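Local structure of alpha-1,3-glucanase (Streptomyces thermodiastaticus, 7C7D) at residues L57-V62 / D194-S199; R107-L112 / R171-G176; I432-Q437 / I450-N455; D353-N358 / D377-W382. The protein probably hydrolyses alpha-1,3-glucosidic linkages in alpha-1,3-glucans as a thermostable glycoside hydrolase of family GH87. All blocks are in the same frame, centred on the assembly; numbering follows the deposited sequence.

Contact 1: residues L57-V62 / D194-S199; sequences LPFTSV and DFEQVS
Phe59 and Asp194 stand side by side and point the same way, the phenyl ring and the carboxylate plane turned 28° from each other. Asp194 CB approaches the ring obliquely, 3.6 Å from Phe59 CD1, and Glu196 OE1 also comes at a slant, nearer CD2. Ser61 OG lies in the ring plane at its edge, while Phe370, from outside the two segments, adds an edge-to-face ring contact. Phe195 sits on the other face of the sheet. Thr60 O lies at the edge of the Phe195 ring, in its plane, and Val62 CG2 reaches Phe195 CE1 obliquely at 3.9 Å.

Ser61 OG is anti to its own carbonyl carbon (chi1 -60°) and donates to Asp194 OD1 at 2.7 Å, from above the carboxylate plane. The other oxygen, Asp194 OD2, forms a salt bridge with Arg372, and Glu196 OE2 one with Arg346, so both acids tie this sheet to the parallel beta-helix.

Between the strands, Thr60 N bonds to Phe195 O at 3.1 Å and Phe195 N to Thr60 O at 2.9 Å. Beyond this pair, Gln197 N makes a weak bond to Pro58 O. The same two strands carry Glu63 and Asp191, ligands of the bound calcium ion. This antiparallel pairing belongs to an all-beta N-terminal domain, consistent with the galactose-binding-like clan of its family.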
# COMPACT_ATOMS: atom_id res chain seq x y z
N LEU A 57 -11.65 -0.27 9.24
CA LEU A 57 -10.61 -0.92 10.00
C LEU A 57 -10.93 -0.88 11.49
O LEU A 57 -11.41 0.13 12.00
CB LEU A 57 -9.27 -0.22 9.78
CG LEU A 57 -8.74 -0.24 8.35
CD1 LEU A 57 -7.71 0.85 8.12
CD2 LEU A 57 -8.16 -1.61 8.01
N PRO A 58 -10.63 -1.96 12.21
CA PRO A 58 -10.89 -2.00 13.66
C PRO A 58 -9.77 -1.36 14.47
O PRO A 58 -9.55 -1.75 15.62
CB PRO A 58 -10.97 -3.50 13.94
CG PRO A 58 -9.95 -4.07 12.97
CD PRO A 58 -10.09 -3.24 11.71
N PHE A 59 -9.04 -0.42 13.88
CA PHE A 59 -8.00 0.31 14.60
C PHE A 59 -8.04 1.78 14.22
O PHE A 59 -8.57 2.16 13.17
CB PHE A 59 -6.59 -0.29 14.40
CG PHE A 59 -6.00 -0.10 13.02
CD1 PHE A 59 -5.34 1.08 12.67
CD2 PHE A 59 -6.06 -1.12 12.09
CE1 PHE A 59 -4.78 1.24 11.41
CE2 PHE A 59 -5.50 -0.97 10.83
CZ PHE A 59 -4.86 0.21 10.49
N THR A 60 -7.46 2.60 15.09
CA THR A 60 -7.30 4.03 14.84
C THR A 60 -5.84 4.39 15.04
O THR A 60 -5.22 3.99 16.03
CB THR A 60 -8.18 4.85 15.77
OG1 THR A 60 -9.55 4.56 15.47
CG2 THR A 60 -7.94 6.33 15.58
N SER A 61 -5.29 5.15 14.09
CA SER A 61 -3.90 5.57 14.15
C SER A 61 -3.78 6.92 14.84
O SER A 61 -4.65 7.79 14.68
CB SER A 61 -3.31 5.66 12.74
OG SER A 61 -3.37 4.41 12.09
N VAL A 62 -2.71 7.10 15.60
CA VAL A 62 -2.38 8.37 16.22
C VAL A 62 -0.94 8.70 15.83
O VAL A 62 -0.02 7.93 16.12
CB VAL A 62 -2.52 8.33 17.75
CG1 VAL A 62 -2.17 9.69 18.34
CG2 VAL A 62 -3.93 7.91 18.14
N ASP A 194 -0.89 2.51 16.02
CA ASP A 194 -2.24 2.04 15.72
C ASP A 194 -2.78 1.33 16.95
O ASP A 194 -2.11 0.46 17.52
CB ASP A 194 -2.24 1.05 14.55
CG ASP A 194 -1.53 1.57 13.31
OD1 ASP A 194 -1.49 2.79 13.08
OD2 ASP A 194 -1.00 0.72 12.56
N PHE A 195 -4.01 1.68 17.35
CA PHE A 195 -4.65 1.11 18.52
C PHE A 195 -5.83 0.27 18.06
O PHE A 195 -6.77 0.79 17.46
CB PHE A 195 -5.11 2.24 19.45
CG PHE A 195 -3.97 3.02 20.02
CD1 PHE A 195 -3.40 4.08 19.33
CD2 PHE A 195 -3.42 2.67 21.25
CE1 PHE A 195 -2.33 4.79 19.85
CE2 PHE A 195 -2.35 3.36 21.78
CZ PHE A 195 -1.81 4.43 21.08
N GLU A 196 -5.75 -1.04 18.29
CA GLU A 196 -6.67 -2.01 17.70
C GLU A 196 -7.34 -2.85 18.78
O GLU A 196 -6.72 -3.20 19.79
CB GLU A 196 -5.94 -2.96 16.74
CG GLU A 196 -6.87 -3.90 15.97
CD GLU A 196 -6.20 -4.63 14.83
OE1 GLU A 196 -5.04 -4.29 14.49
OE2 GLU A 196 -6.83 -5.54 14.26
N GLN A 197 -8.61 -3.17 18.56
CA GLN A 197 -9.33 -4.15 19.36
C GLN A 197 -9.25 -5.49 18.64
O GLN A 197 -9.90 -5.69 17.60
CB GLN A 197 -10.78 -3.74 19.54
CG GLN A 197 -11.55 -4.65 20.48
CD GLN A 197 -10.98 -4.64 21.88
OE1 GLN A 197 -10.98 -5.67 22.57
NE2 GLN A 197 -10.51 -3.48 22.33
N VAL A 198 -8.45 -6.41 19.18
CA VAL A 198 -8.27 -7.74 18.61
C VAL A 198 -9.11 -8.71 19.42
O VAL A 198 -9.05 -8.74 20.65
CB VAL A 198 -6.79 -8.15 18.62
CG1 VAL A 198 -6.64 -9.61 18.20
CG2 VAL A 198 -5.99 -7.24 17.70
N SER A 199 -9.91 -9.51 18.72
CA SER A 199 -10.74 -10.52 19.37
C SER A 199 -9.86 -11.57 20.04
O SER A 199 -8.70 -11.79 19.67
CB SER A 199 -11.62 -11.20 18.33
OG SER A 199 -12.74 -10.40 18.01

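Contact 2: residues R107-L112 / R171-G176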
# COMPACT_ATOMS: atom_id res chain seq x y z
N ARG A 107 -9.59 5.01 21.22
CA ARG A 107 -10.72 4.09 21.17
C ARG A 107 -10.35 2.88 22.01
O ARG A 107 -9.19 2.67 22.36
CB ARG A 107 -10.98 3.64 19.74
CG ARG A 107 -9.88 2.72 19.22
CD ARG A 107 -10.01 2.45 17.74
NE ARG A 107 -11.07 1.50 17.44
CZ ARG A 107 -11.64 1.39 16.25
NH1 ARG A 107 -12.60 0.49 16.06
NH2 ARG A 107 -11.25 2.17 15.25
N ALA A 108 -11.36 2.06 22.31
CA ALA A 108 -11.12 0.80 23.01
C ALA A 108 -10.11 -0.03 22.23
O ALA A 108 -10.25 -0.22 21.02
CB ALA A 108 -12.42 0.02 23.14
N ALA A 109 -9.10 -0.53 22.93
CA ALA A 109 -8.04 -1.26 22.26
C ALA A 109 -7.38 -2.21 23.25
O ALA A 109 -7.41 -1.97 24.47
CB ALA A 109 -6.99 -0.31 21.66
N ASN A 110 -6.83 -3.29 22.72
CA ASN A 110 -6.04 -4.24 23.50
C ASN A 110 -4.76 -4.62 22.77
O ASN A 110 -4.07 -5.55 23.19
CB ASN A 110 -6.85 -5.49 23.85
CG ASN A 110 -7.30 -6.27 22.62
OD1 ASN A 110 -7.08 -5.85 21.48
ND2 ASN A 110 -7.94 -7.41 22.85
N ALA A 111 -4.45 -3.93 21.68
CA ALA A 111 -3.31 -4.27 20.84
C ALA A 111 -2.72 -2.99 20.27
O ALA A 111 -3.42 -1.98 20.10
CB ALA A 111 -3.72 -5.23 19.72
N LEU A 112 -1.43 -3.05 19.95
CA LEU A 112 -0.68 -1.88 19.55
C LEU A 112 0.25 -2.26 18.40
O LEU A 112 0.96 -3.26 18.49
CB LEU A 112 0.16 -1.41 20.74
CG LEU A 112 1.13 -0.25 20.54
CD1 LEU A 112 0.36 1.00 20.16
CD2 LEU A 112 1.93 -0.02 21.81
N ARG A 171 -4.05 -6.10 28.24
CA ARG A 171 -4.96 -5.21 28.92
C ARG A 171 -5.87 -4.67 27.83
O ARG A 171 -5.52 -4.68 26.65
CB ARG A 171 -4.16 -4.05 29.54
CG ARG A 171 -4.80 -3.33 30.70
CD ARG A 171 -4.17 -1.94 30.85
NE ARG A 171 -4.55 -1.29 32.10
CZ ARG A 171 -3.72 -1.05 33.11
NH1 ARG A 171 -2.44 -1.39 33.03
NH2 ARG A 171 -4.17 -0.45 34.21
N ASP A 172 -7.05 -4.19 28.22
CA ASP A 172 -7.91 -3.46 27.29
C ASP A 172 -8.05 -2.01 27.75
O ASP A 172 -8.90 -1.69 28.58
CB ASP A 172 -9.25 -4.14 27.04
CG ASP A 172 -9.10 -5.53 26.45
OD1 ASP A 172 -9.77 -5.81 25.43
OD2 ASP A 172 -8.33 -6.36 27.00
N VAL A 173 -7.20 -1.14 27.19
CA VAL A 173 -7.25 0.29 27.47
C VAL A 173 -8.47 0.89 26.80
O VAL A 173 -9.11 0.25 25.96
CB VAL A 173 -5.95 0.98 27.02
CG1 VAL A 173 -4.76 0.35 27.72
CG2 VAL A 173 -5.79 0.88 25.51
N GLN A 174 -8.81 2.12 27.16
CA GLN A 174 -9.99 2.79 26.62
C GLN A 174 -9.65 4.22 26.25
O GLN A 174 -8.60 4.76 26.63
CB GLN A 174 -11.17 2.73 27.59
CG GLN A 174 -12.27 1.79 27.14
CD GLN A 174 -13.08 2.38 26.00
OE1 GLN A 174 -12.92 3.55 25.66
NE2 GLN A 174 -13.95 1.57 25.42
N ALA A 175 -10.54 4.84 25.48
CA ALA A 175 -10.34 6.21 25.03
C ALA A 175 -10.14 7.14 26.22
O ALA A 175 -10.92 7.13 27.17
CB ALA A 175 -11.53 6.68 24.20
N GLY A 176 -9.08 7.94 26.17
CA GLY A 176 -8.68 8.77 27.27
C GLY A 176 -7.56 8.20 28.11
O GLY A 176 -6.88 8.95 28.83
O HOH W 1 -13.84 3.57 22.52
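Asn110 leans against Asp172, the two side chains pointing the same way with amide and carboxylate planes 60° apart. At its base, Asn110 CB meets two oxygens, Arg171 O at 3.2 Å and Asp172 OD1 at 3.3 Å. Asn110 CG lies between its backbone N and carbonyl carbon (chi1 62°), 3.8 Å from the same Asp172 OD1. At the tip, Asn110 ND2 is 3.5 Å from Asp172 OD1 but without the geometry of a hydrogen bond, whereas Asn110 OD1 accepts a hydrogen bond from Val198 N.

Beside this pair, Ala109 N donates to Val173 O in a nearly straight bond of 3.1 Å, the donor standing above the carbonyl plane. Farther on, the bent Gln174 side chain folds back so that its OE1 accepts from Ala175 N at 2.7 Å. A water held by Ala108 N also donates to Gln174 OE1 and bridges the segments. Two buried backbone atoms, Arg107 N and Arg171 O, have no hydrogen-bonding partner in the model.

With Asn110 and Ala111 both facing Glu196, the chain forms a classic beta bulge at a corner of the antiparallel N-terminal domain, where strand 109-117 leaves 172-173 and continues beside 188-196.

Contact 3: residues I432-Q437 / I450-N455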
# COMPACT_ATOMS: atom_id res chain seq x y z
N ILE A 432 -2.53 7.96 -7.41
CA ILE A 432 -3.11 7.02 -8.36
C ILE A 432 -2.51 7.29 -9.73
O ILE A 432 -2.46 8.44 -10.17
CB ILE A 432 -4.65 7.14 -8.43
CG1 ILE A 432 -5.28 6.70 -7.11
CG2 ILE A 432 -5.21 6.33 -9.60
CD1 ILE A 432 -6.78 7.02 -6.99
N ALA A 433 -2.08 6.23 -10.42
CA ALA A 433 -1.65 6.31 -11.80
C ALA A 433 -2.50 5.39 -12.66
O ALA A 433 -2.65 4.20 -12.36
CB ALA A 433 -0.18 5.90 -11.92
N ILE A 434 -3.08 5.96 -13.73
CA ILE A 434 -3.82 5.21 -14.75
C ILE A 434 -2.95 5.30 -16.00
O ILE A 434 -2.77 6.39 -16.55
CB ILE A 434 -5.21 5.81 -14.99
CG1 ILE A 434 -6.01 5.92 -13.68
CG2 ILE A 434 -5.97 5.01 -16.07
CD1 ILE A 434 -6.22 4.60 -12.94
N SER A 435 -2.37 4.18 -16.43
CA SER A 435 -1.18 4.27 -17.27
C SER A 435 -1.17 3.23 -18.39
O SER A 435 -1.61 2.09 -18.23
CB SER A 435 0.06 4.07 -16.41
OG SER A 435 1.22 4.09 -17.21
N ASN A 436 -0.60 3.65 -19.53
CA ASN A 436 -0.26 2.78 -20.65
C ASN A 436 1.25 2.52 -20.74
O ASN A 436 1.77 2.24 -21.83
CB ASN A 436 -0.81 3.31 -21.97
CG ASN A 436 -2.24 2.87 -22.23
OD1 ASN A 436 -2.69 1.86 -21.68
ND2 ASN A 436 -2.95 3.61 -23.08
N GLN A 437 1.97 2.62 -19.62
CA GLN A 437 3.38 2.24 -19.57
C GLN A 437 3.47 0.72 -19.56
O GLN A 437 2.95 0.07 -18.65
CB GLN A 437 4.04 2.84 -18.33
CG GLN A 437 5.55 2.64 -18.29
CD GLN A 437 6.24 3.47 -17.22
OE1 GLN A 437 5.59 4.09 -16.38
NE2 GLN A 437 7.57 3.46 -17.23
N ILE A 450 -12.39 2.93 -17.49
CA ILE A 450 -11.64 2.95 -16.24
C ILE A 450 -12.37 3.90 -15.31
O ILE A 450 -12.45 5.10 -15.59
CB ILE A 450 -10.19 3.40 -16.45
CG1 ILE A 450 -9.54 2.68 -17.65
CG2 ILE A 450 -9.39 3.19 -15.17
CD1 ILE A 450 -9.45 1.16 -17.51
N THR A 451 -12.90 3.36 -14.22
CA THR A 451 -13.72 4.12 -13.28
C THR A 451 -12.88 4.42 -12.05
O THR A 451 -12.48 3.51 -11.32
CB THR A 451 -14.94 3.29 -12.90
OG1 THR A 451 -15.72 3.00 -14.07
CG2 THR A 451 -15.80 4.03 -11.90
N VAL A 452 -12.61 5.70 -11.81
CA VAL A 452 -11.80 6.15 -10.69
C VAL A 452 -12.69 7.06 -9.85
O VAL A 452 -12.83 8.25 -10.14
CB VAL A 452 -10.54 6.87 -11.17
CG1 VAL A 452 -9.66 7.28 -9.99
CG2 VAL A 452 -9.76 6.00 -12.17
N ASP A 453 -13.33 6.50 -8.82
CA ASP A 453 -14.43 7.18 -8.14
C ASP A 453 -14.23 7.22 -6.63
O ASP A 453 -13.95 6.19 -6.01
CB ASP A 453 -15.76 6.47 -8.43
CG ASP A 453 -16.91 7.08 -7.66
OD1 ASP A 453 -17.25 8.26 -7.91
OD2 ASP A 453 -17.47 6.40 -6.78
N GLY A 454 -14.43 8.39 -6.02
CA GLY A 454 -14.52 8.44 -4.58
C GLY A 454 -13.22 8.29 -3.82
O GLY A 454 -13.24 7.97 -2.63
N ASN A 455 -12.08 8.48 -4.47
CA ASN A 455 -10.80 8.32 -3.80
C ASN A 455 -10.38 9.62 -3.12
O ASN A 455 -10.73 10.72 -3.56
CB ASN A 455 -9.73 7.88 -4.80
CG ASN A 455 -10.08 6.57 -5.47
OD1 ASN A 455 -9.94 5.50 -4.88
ND2 ASN A 455 -10.59 6.66 -6.71
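Ile434 and Val452 reach toward each other tip to tip across the interior between two strands, and Ile434 CD1 meets Val452 CG2 at 3.9 Å. The apolar contacts continue from this pair in both directions. Ile434 and Ile450 slide past each other in opposite senses, their CG2 methyls 4.0 Å apart. On the far side, Ile432 CD1 touches Val452 CG1 at 4.2 Å.

A mixed contact closes the row. Ile432 crosses Asn455 at about a right angle, with Ile432 CD1 resting over the flat of the amide, 3.7 Å from Asn455 CG. The amide is polar yet buried, and both its polar atoms are satisfied: Asn455 OD1 accepts from Asn420 N, and Asn455 ND2 donates to Val417 O. These bonds hold the amide in place beside the methyl group.

No hydrogen bond joins the segments. The strand axes run 10.1 Å apart and nearly antiparallel (167°), too far for backbone pairing, and each strand pairs instead with parallel neighbours of its own wall. Within 432-437, Ser435 OG accepts from Gln437 N in an ST turn as strand 432-435 ends.

Branched aliphatic side chains meeting from facing walls, with a buried asparagine bonded to the neighbouring strand 415-423, are characteristic of the interior of a right-handed parallel beta-helix of the pectate lyase type.

Contact 4: residues D353-N358 / D377-W382; sequences DGLNLN and DALAMW
Asp353 and Asp377 lie side by side and point the same way, their carboxylate planes turned 54° from each other. A single water joins them, donating to Asp353 OD2 at 2.6 Å and to Asp377 OD2 at 2.7 Å. Asp377 is further held by Tyr410, which bonds to OD2, and by Asn405, whose ND2 bonds to OD1. Two acids sharing a water just ahead of the two strands are consistent with the active-site cleft of an inverting beta-helix glycosidase.

The Ala380 methyl comes within 3.6 Å of Asp353 OD2. With CG anti to the backbone N (chi1 -165°), Asn356 CG lies 3.9 Å from the same Ala380 CB. At the end of the row Trp382 and Asn358 lie side by side, pointing the same way, ring and amide planes only 5° apart; Trp382 NE1 bonds to Lys438 O.

The other face is apolar. Leu357 and Met381 run side by side in the same direction, Leu357 CD1 to Met381 CG at 4.1 Å, and Leu355 CB meets Leu379 CD2 at 3.8 Å.

Parallel pairing keeps these rows in step. Ala380 is gripped by one neighbouring strand through both its N and its O, the bonds straddling Asn356: N donates to Leu355 O, and Ala380 O accepts from Leu357 N at 2.9 Å. Trp382 N donates to Leu357 O, and Ala378 O takes Leu355 N.

Within the long parallel sheet, 355-357 and 379-382 are flanked by 331-333 and 407-410, while Phe393 of strand 392-394 packs against the four apolar side chains from the opposite wall.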
# COMPACT_ATOMS: atom_id res chain seq x y z
N ASP A 353 5.98 -4.52 -4.14
CA ASP A 353 4.56 -4.21 -4.13
C ASP A 353 3.83 -4.94 -3.00
O ASP A 353 4.20 -6.04 -2.60
CB ASP A 353 3.90 -4.65 -5.44
CG ASP A 353 4.28 -3.79 -6.65
OD1 ASP A 353 5.23 -2.98 -6.59
OD2 ASP A 353 3.60 -3.93 -7.68
N GLY A 354 2.72 -4.35 -2.56
CA GLY A 354 1.85 -5.08 -1.65
C GLY A 354 1.10 -6.19 -2.35
O GLY A 354 1.12 -7.35 -1.92
N LEU A 355 0.42 -5.86 -3.45
CA LEU A 355 -0.29 -6.82 -4.26
C LEU A 355 -0.20 -6.36 -5.71
O LEU A 355 -0.36 -5.17 -5.99
CB LEU A 355 -1.76 -6.94 -3.82
CG LEU A 355 -2.71 -7.78 -4.68
CD1 LEU A 355 -3.82 -8.38 -3.82
CD2 LEU A 355 -3.32 -6.97 -5.83
N ASN A 356 0.04 -7.31 -6.61
CA ASN A 356 0.07 -7.03 -8.04
C ASN A 356 -0.77 -8.07 -8.76
O ASN A 356 -0.52 -9.27 -8.64
CB ASN A 356 1.50 -7.05 -8.56
CG ASN A 356 1.63 -6.44 -9.94
OD1 ASN A 356 0.67 -6.44 -10.71
ND2 ASN A 356 2.79 -5.88 -10.24
N LEU A 357 -1.77 -7.61 -9.52
CA LEU A 357 -2.49 -8.49 -10.44
C LEU A 357 -1.72 -8.45 -11.75
O LEU A 357 -1.94 -7.60 -12.61
CB LEU A 357 -3.93 -8.02 -10.62
CG LEU A 357 -4.78 -7.91 -9.35
CD1 LEU A 357 -6.21 -7.52 -9.71
CD2 LEU A 357 -4.76 -9.21 -8.57
N ASN A 358 -0.79 -9.39 -11.90
CA ASN A 358 0.10 -9.40 -13.06
C ASN A 358 -0.48 -10.28 -14.17
O ASN A 358 0.02 -11.34 -14.52
CB ASN A 358 1.51 -9.85 -12.66
CG ASN A 358 2.53 -9.64 -13.76
OD1 ASN A 358 2.29 -8.89 -14.71
ND2 ASN A 358 3.66 -10.31 -13.65
N ASP A 377 4.83 0.16 -5.92
CA ASP A 377 3.38 0.33 -6.00
C ASP A 377 2.68 -0.47 -4.91
O ASP A 377 2.85 -1.69 -4.82
CB ASP A 377 2.88 -0.19 -7.35
CG ASP A 377 3.34 0.64 -8.52
OD1 ASP A 377 3.44 1.88 -8.41
OD2 ASP A 377 3.56 0.03 -9.59
N ALA A 378 1.86 0.19 -4.08
CA ALA A 378 1.24 -0.56 -2.99
C ALA A 378 0.26 -1.59 -3.54
O ALA A 378 0.33 -2.77 -3.17
CB ALA A 378 0.57 0.38 -1.98
N LEU A 379 -0.63 -1.16 -4.43
CA LEU A 379 -1.52 -2.04 -5.19
C LEU A 379 -1.32 -1.74 -6.66
O LEU A 379 -1.34 -0.57 -7.06
CB LEU A 379 -2.99 -1.79 -4.83
CG LEU A 379 -3.41 -2.06 -3.39
CD1 LEU A 379 -4.90 -1.73 -3.24
CD2 LEU A 379 -3.15 -3.50 -3.00
N ALA A 380 -1.13 -2.78 -7.46
CA ALA A 380 -0.91 -2.60 -8.88
C ALA A 380 -1.68 -3.63 -9.69
O ALA A 380 -1.92 -4.75 -9.23
CB ALA A 380 0.58 -2.70 -9.25
N MET A 381 -2.05 -3.23 -10.90
CA MET A 381 -2.51 -4.14 -11.94
C MET A 381 -1.61 -3.94 -13.14
O MET A 381 -1.45 -2.82 -13.63
CB MET A 381 -3.96 -3.82 -12.32
CG MET A 381 -4.94 -3.95 -11.19
SD MET A 381 -6.63 -3.91 -11.82
CE MET A 381 -7.54 -3.51 -10.33
N TRP A 382 -0.98 -5.01 -13.59
CA TRP A 382 -0.07 -4.94 -14.73
C TRP A 382 -0.54 -5.97 -15.74
O TRP A 382 -0.34 -7.17 -15.55
CB TRP A 382 1.36 -5.20 -14.28
CG TRP A 382 2.38 -5.07 -15.36
CD1 TRP A 382 2.27 -4.37 -16.53
CD2 TRP A 382 3.69 -5.66 -15.36
NE1 TRP A 382 3.43 -4.50 -17.27
CE2 TRP A 382 4.31 -5.28 -16.57
CE3 TRP A 382 4.38 -6.47 -14.46
CZ2 TRP A 382 5.61 -5.69 -16.89
CZ3 TRP A 382 5.67 -6.87 -14.78
CH2 TRP A 382 6.27 -6.48 -15.99
O HOH W 2 4.24 -2.56 -9.78

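How the contacts relate
Contacts 3 and 4 are the buried ones and both use the long parallel sheet of the beta-helix, their centres about 13 Å apart. Contact 4 joins neighbouring strands by backbone bonds, with two acids at the start of the strands, whereas contact 3 spans two walls through side chains alone. Contacts 1 and 2 belong to the antiparallel N-terminal domain and are only partly buried; contact 2, nested within the loop closed by contact 1, is the more exposed. These two touch directly, since strands 109-117 and 188-196 are neighbours. Acids of contact 1 also reach outward to arginines of the beta-helix, while contact 2 relies on few bonds and a bridging water.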